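Local structure of 16S rRNA (adenine(1408)-N(1))-methyltransferase (Escherichia coli, 3P2E) at residues I44-Q47 and N48-Y51; A161-S165 and E166-A170. The protein methylates N1 of adenine 1408 in the 16S rRNA of assembled 30S subunits, using S-adenosyl-L-methionine, and so confers resistance to several aminoglycosides. One frame throughout, in Å; residues are numbered along the deposited sequence.

Contact 1 of 2, residues I44-Q47 and N48-Y51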
loop_
_atom_site.group_PDB
_atom_site.type_symbol
_atom_site.label_atom_id
_atom_site.label_comp_id
_atom_site.label_asym_id
_atom_site.label_seq_id
_atom_site.Cartn_x
_atom_site.Cartn_y
_atom_site.Cartn_z
ATOM N N ILE A 44 -8.994 -11.353 -0.840
ATOM C CA ILE A 44 -10.036 -12.316 -1.157
ATOM C C ILE A 44 -9.724 -13.043 -2.471
ATOM O O ILE A 44 -10.147 -14.180 -2.671
ATOM C CB ILE A 44 -11.427 -11.611 -1.231
ATOM C CG1 ILE A 44 -12.557 -12.643 -1.316
ATOM C CG2 ILE A 44 -11.468 -10.664 -2.417
ATOM C CD1 ILE A 44 -12.821 -13.183 -2.711
ATOM N N ASN A 45 -8.965 -12.404 -3.356
ATOM C CA ASN A 45 -8.638 -13.029 -4.636
ATOM C C ASN A 45 -7.308 -13.776 -4.692
ATOM O O ASN A 45 -6.968 -14.347 -5.723
ATOM C CB ASN A 45 -8.689 -11.984 -5.759
ATOM C CG ASN A 45 -10.096 -11.472 -6.012
ATOM O OD1 ASN A 45 -10.400 -10.301 -5.774
ATOM N ND2 ASN A 45 -10.966 -12.354 -6.484
ATOM N N ASP A 46 -6.557 -13.790 -3.594
ATOM C CA ASP A 46 -5.265 -14.480 -3.577
ATOM C C ASP A 46 -4.926 -14.942 -2.165
ATOM O O ASP A 46 -4.402 -14.178 -1.358
ATOM C CB ASP A 46 -4.182 -13.545 -4.131
ATOM C CG ASP A 46 -2.782 -14.114 -4.001
ATOM O OD1 ASP A 46 -2.629 -15.339 -3.841
ATOM O OD2 ASP A 46 -1.823 -13.320 -4.070
ATOM N N GLN A 47 -5.229 -16.204 -1.878
ATOM C CA GLN A 47 -4.999 -16.762 -0.556
ATOM C C GLN A 47 -3.599 -17.306 -0.288
ATOM O O GLN A 47 -3.375 -17.953 0.735
ATOM C CB GLN A 47 -6.048 -17.840 -0.271
ATOM C CG GLN A 47 -7.452 -17.271 -0.089
ATOM C CD GLN A 47 -7.555 -16.397 1.148
ATOM O OE1 GLN A 47 -7.978 -15.242 1.081
ATOM N NE2 GLN A 47 -7.160 -16.947 2.287
ATOM N N ASN A 48 -2.659 -17.041 -1.194
ATOM C CA ASN A 48 -1.283 -17.498 -1.009
ATOM C C ASN A 48 -0.382 -16.288 -0.767
ATOM O O ASN A 48 0.847 -16.385 -0.813
ATOM C CB ASN A 48 -0.789 -18.272 -2.232
ATOM C CG ASN A 48 0.454 -19.103 -1.935
ATOM O OD1 ASN A 48 1.130 -19.577 -2.851
ATOM N ND2 ASN A 48 0.754 -19.291 -0.653
ATOM N N THR A 49 -1.008 -15.140 -0.530
ATOM C CA THR A 49 -0.276 -13.911 -0.242
ATOM C C THR A 49 -0.816 -13.332 1.059
ATOM O O THR A 49 -2.035 -13.296 1.281
ATOM C CB THR A 49 -0.442 -12.852 -1.359
ATOM O OG1 THR A 49 0.188 -13.315 -2.562
ATOM C CG2 THR A 49 0.198 -11.527 -0.938
ATOM N N PHE A 50 0.091 -12.902 1.931
ATOM C CA PHE A 50 -0.321 -12.298 3.189
ATOM C C PHE A 50 -0.306 -10.796 2.952
ATOM O O PHE A 50 0.720 -10.233 2.567
ATOM C CB PHE A 50 0.638 -12.655 4.322
ATOM C CG PHE A 50 0.167 -12.186 5.665
ATOM C CD1 PHE A 50 -0.970 -12.739 6.243
ATOM C CD2 PHE A 50 0.831 -11.165 6.337
ATOM C CE1 PHE A 50 -1.445 -12.282 7.473
ATOM C CE2 PHE A 50 0.367 -10.699 7.566
ATOM C CZ PHE A 50 -0.775 -11.260 8.136
ATOM N N TYR A 51 -1.453 -10.159 3.172
ATOM C CA TYR A 51 -1.603 -8.726 2.955
ATOM C C TYR A 51 -1.506 -7.880 4.216
ATOM O O TYR A 51 -2.199 -8.121 5.205
ATOM C CB TYR A 51 -2.933 -8.462 2.241
ATOM C CG TYR A 51 -2.918 -8.947 0.808
ATOM C CD1 TYR A 51 -2.431 -8.134 -0.215
ATOM C CD2 TYR A 51 -3.316 -10.245 0.486
ATOM C CE1 TYR A 51 -2.335 -8.602 -1.524
ATOM C CE2 TYR A 51 -3.221 -10.723 -0.819
ATOM C CZ TYR A 51 -2.731 -9.898 -1.815
ATOM O OH TYR A 51 -2.623 -10.365 -3.103
#

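Contact 2 of 2, residues A161-S165 and E166-A170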
loop_
_atom_site.group_PDB
_atom_site.type_symbol
_atom_site.label_atom_id
_atom_site.label_comp_id
_atom_site.label_asym_id
_atom_site.label_seq_id
_atom_site.Cartn_x
_atom_site.Cartn_y
_atom_site.Cartn_z
ATOM N N ALA A 161 5.475 12.979 -18.140
ATOM C CA ALA A 161 6.810 13.499 -18.416
ATOM C C ALA A 161 7.606 13.678 -17.129
ATOM O O ALA A 161 8.793 13.358 -17.074
ATOM C CB ALA A 161 6.710 14.827 -19.157
ATOM N N TYR A 162 6.954 14.200 -16.098
ATOM C CA TYR A 162 7.624 14.403 -14.822
ATOM C C TYR A 162 8.151 13.079 -14.276
ATOM O O TYR A 162 9.329 12.960 -13.927
ATOM C CB TYR A 162 6.665 15.019 -13.802
ATOM C CG TYR A 162 7.283 15.149 -12.429
ATOM C CD1 TYR A 162 8.371 15.994 -12.213
ATOM C CD2 TYR A 162 6.800 14.406 -11.351
ATOM C CE1 TYR A 162 8.966 16.095 -10.958
ATOM C CE2 TYR A 162 7.389 14.500 -10.090
ATOM C CZ TYR A 162 8.469 15.347 -9.903
ATOM O OH TYR A 162 9.053 15.453 -8.664
ATOM N N PHE A 163 7.274 12.084 -14.205
ATOM C CA PHE A 163 7.654 10.777 -13.691
ATOM C C PHE A 163 8.656 10.050 -14.584
ATOM O O PHE A 163 9.335 9.127 -14.136
ATOM C CB PHE A 163 6.401 9.920 -13.468
ATOM C CG PHE A 163 5.515 10.436 -12.366
ATOM C CD1 PHE A 163 6.006 10.560 -11.068
ATOM C CD2 PHE A 163 4.203 10.817 -12.625
ATOM C CE1 PHE A 163 5.201 11.056 -10.044
ATOM C CE2 PHE A 163 3.391 11.314 -11.610
ATOM C CZ PHE A 163 3.890 11.435 -10.317
ATOM N N LEU A 164 8.756 10.479 -15.840
ATOM C CA LEU A 164 9.693 9.877 -16.788
ATOM C C LEU A 164 11.026 10.623 -16.824
ATOM O O LEU A 164 11.977 10.168 -17.458
ATOM C CB LEU A 164 9.096 9.873 -18.199
ATOM C CG LEU A 164 8.027 8.830 -18.537
ATOM C CD1 LEU A 164 7.433 9.137 -19.898
ATOM C CD2 LEU A 164 8.643 7.440 -18.523
ATOM N N SER A 165 11.097 11.764 -16.147
ATOM C CA SER A 165 12.321 12.561 -16.141
ATOM C C SER A 165 13.490 11.848 -15.472
ATOM O O SER A 165 13.307 11.038 -14.561
ATOM C CB SER A 165 12.078 13.915 -15.457
ATOM O OG SER A 165 11.812 13.772 -14.071
ATOM N N GLU A 166 14.697 12.153 -15.936
ATOM C CA GLU A 166 15.901 11.552 -15.386
ATOM C C GLU A 166 16.072 11.914 -13.914
ATOM O O GLU A 166 16.516 11.091 -13.115
ATOM C CB GLU A 166 17.129 12.012 -16.177
ATOM C CG GLU A 166 17.056 11.713 -17.668
ATOM C CD GLU A 166 16.831 10.241 -17.961
ATOM O OE1 GLU A 166 17.660 9.412 -17.528
ATOM O OE2 GLU A 166 15.824 9.913 -18.625
ATOM N N GLN A 167 15.715 13.145 -13.555
ATOM C CA GLN A 167 15.837 13.593 -12.171
ATOM C C GLN A 167 14.979 12.755 -11.227
ATOM O O GLN A 167 15.447 12.327 -10.174
ATOM C CB GLN A 167 15.438 15.067 -12.037
ATOM C CG GLN A 167 16.347 16.043 -12.766
ATOM C CD GLN A 167 16.037 17.493 -12.429
ATOM O OE1 GLN A 167 14.897 17.944 -12.567
ATOM N NE2 GLN A 167 17.052 18.231 -11.987
ATOM N N TYR A 168 13.723 12.527 -11.598
ATOM C CA TYR A 168 12.831 11.741 -10.752
ATOM C C TYR A 168 13.327 10.301 -10.650
ATOM O O TYR A 168 13.353 9.717 -9.565
ATOM C CB TYR A 168 11.400 11.754 -11.306
ATOM C CG TYR A 168 10.393 11.125 -10.366
ATOM C CD1 TYR A 168 9.982 11.787 -9.207
ATOM C CD2 TYR A 168 9.884 9.851 -10.613
ATOM C CE1 TYR A 168 9.084 11.190 -8.315
ATOM C CE2 TYR A 168 8.992 9.245 -9.730
ATOM C CZ TYR A 168 8.598 9.916 -8.585
ATOM O OH TYR A 168 7.738 9.299 -7.704
ATOM N N LYS A 169 13.738 9.733 -11.779
ATOM C CA LYS A 169 14.227 8.360 -11.793
ATOM C C LYS A 169 15.459 8.200 -10.910
ATOM O O LYS A 169 15.597 7.206 -10.193
ATOM C CB LYS A 169 14.556 7.934 -13.226
ATOM C CG LYS A 169 14.801 6.441 -13.389
ATOM C CD LYS A 169 14.981 6.066 -14.855
ATOM C CE LYS A 169 15.192 4.567 -15.020
ATOM N NZ LYS A 169 15.340 4.176 -16.453
ATOM N N ALA A 170 16.357 9.178 -10.959
ATOM C CA ALA A 170 17.576 9.126 -10.161
ATOM C C ALA A 170 17.278 9.241 -8.675
ATOM O O ALA A 170 17.885 8.550 -7.858
ATOM C CB ALA A 170 18.529 10.237 -10.586
#

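Contact 1 of 2, residues I44-Q47 and N48-Y51
D46 reaches forward along the chain with both carboxylate oxygens and closes the tight bend that leads into T49. OD2 is the more strongly engaged: T49 OG1 donates to it over a short 2.5 Å, arriving on the syn side and 35° out of the carboxylate plane. The other oxygen works on the backbone, where N48 N gives a nearly straight hydrogen bond to D46 OD1 at 3.1 Å from above the carboxylate plane. This side-chain-to-amide bond makes an Asx turn, superimposed here on a type I beta turn running from D46 to T49. Y51 adds a further direct contact. Its OH lies 3.2 Å from D46 OD2, and the edge of its ring meets the carbonyl of the same aspartate, with CE2 3.7 Å from D46 O.

Torsions explain the grip. With CG of D46 anti to the backbone N (chi1 173°), the carboxylate extends toward the start of the strand, while T49 sets OG1 beside its own backbone N to meet it. That rotamer also lays T49 CG2 over one face of the Y51 ring, toward its rim, 3.4 Å above the plane. The two donated bonds probably favour an ionised D46. T49 N, by contrast, is buried here with no partner in the model.

Further out, I39, L42 and A43 of helix 37-44 pack against Y51, and T49 touches R26 and H28 of strand 26-31. The bend therefore completes a beta-alpha-beta crossover of the Rossmann-like methyltransferase fold, delivering the chain from helix 37-44 into strand 49-54, beside the parallel strand 26-31.

Contact 2 of 2, residues A161-S165 and E166-A170
Two successive aromatic residues, Y162 and F163, pack against the ring of Y168. F163 turns its edge to one face of the Y168 ring in an edge-to-face pair, CD1 lying 3.5 Å from Y168 CE2 and the planes standing at 76°. Y162 meets Y168 obliquely instead, the side chains crossing at about a right angle with Y162 CE2 3.9 Å from Y168 CD1. Both tyrosine hydroxyls hydrogen-bond to carbonyls at the C-terminal end of helix 108-115, Y162 OH to that of I115 and Y168 OH to that of V114.

The cluster straddles a break between helices 160-164 and 166-175, with S165 as N-cap of the second. Placed between the backbone N and the carbonyl carbon (chi1 67°), S165 OG can serve both helices.

Among the polar contacts, S165 OG donates to Y162 O over 2.6 Å, in the carbonyl plane, and accepts a weak 3.4 Å capping bond from Y168 N. Y162 O is doubly gripped, since S165 N also donates to it. The first helical turn beyond the cap is closed by K169 N bonding S165 O at 3.1 Å. V182 and I179 of strand 178-185 lie against F163 and Y168, respectively.

How the contacts relate
Followed from the N terminus, the chain enters strand 26-31, passes through helix 37-44 and reaches contact 1, which closes the short loop into strand 49-54. That strand leads on to D55, a binder of S-adenosyl-L-methionine. Much later, beyond the five parallel strands of the sheet, contact 2 closes the join between helices 160-164 and 166-175, ahead of strand 178-185, one of the two edge strands of the sheet. The two contacts come in series, neither nesting nor crossing, and lie on opposite sides of the chain's centre, their centres about 33 Å apart. Each links consecutive elements: contact 1 a helix to a strand, contact 2 one helix to the next.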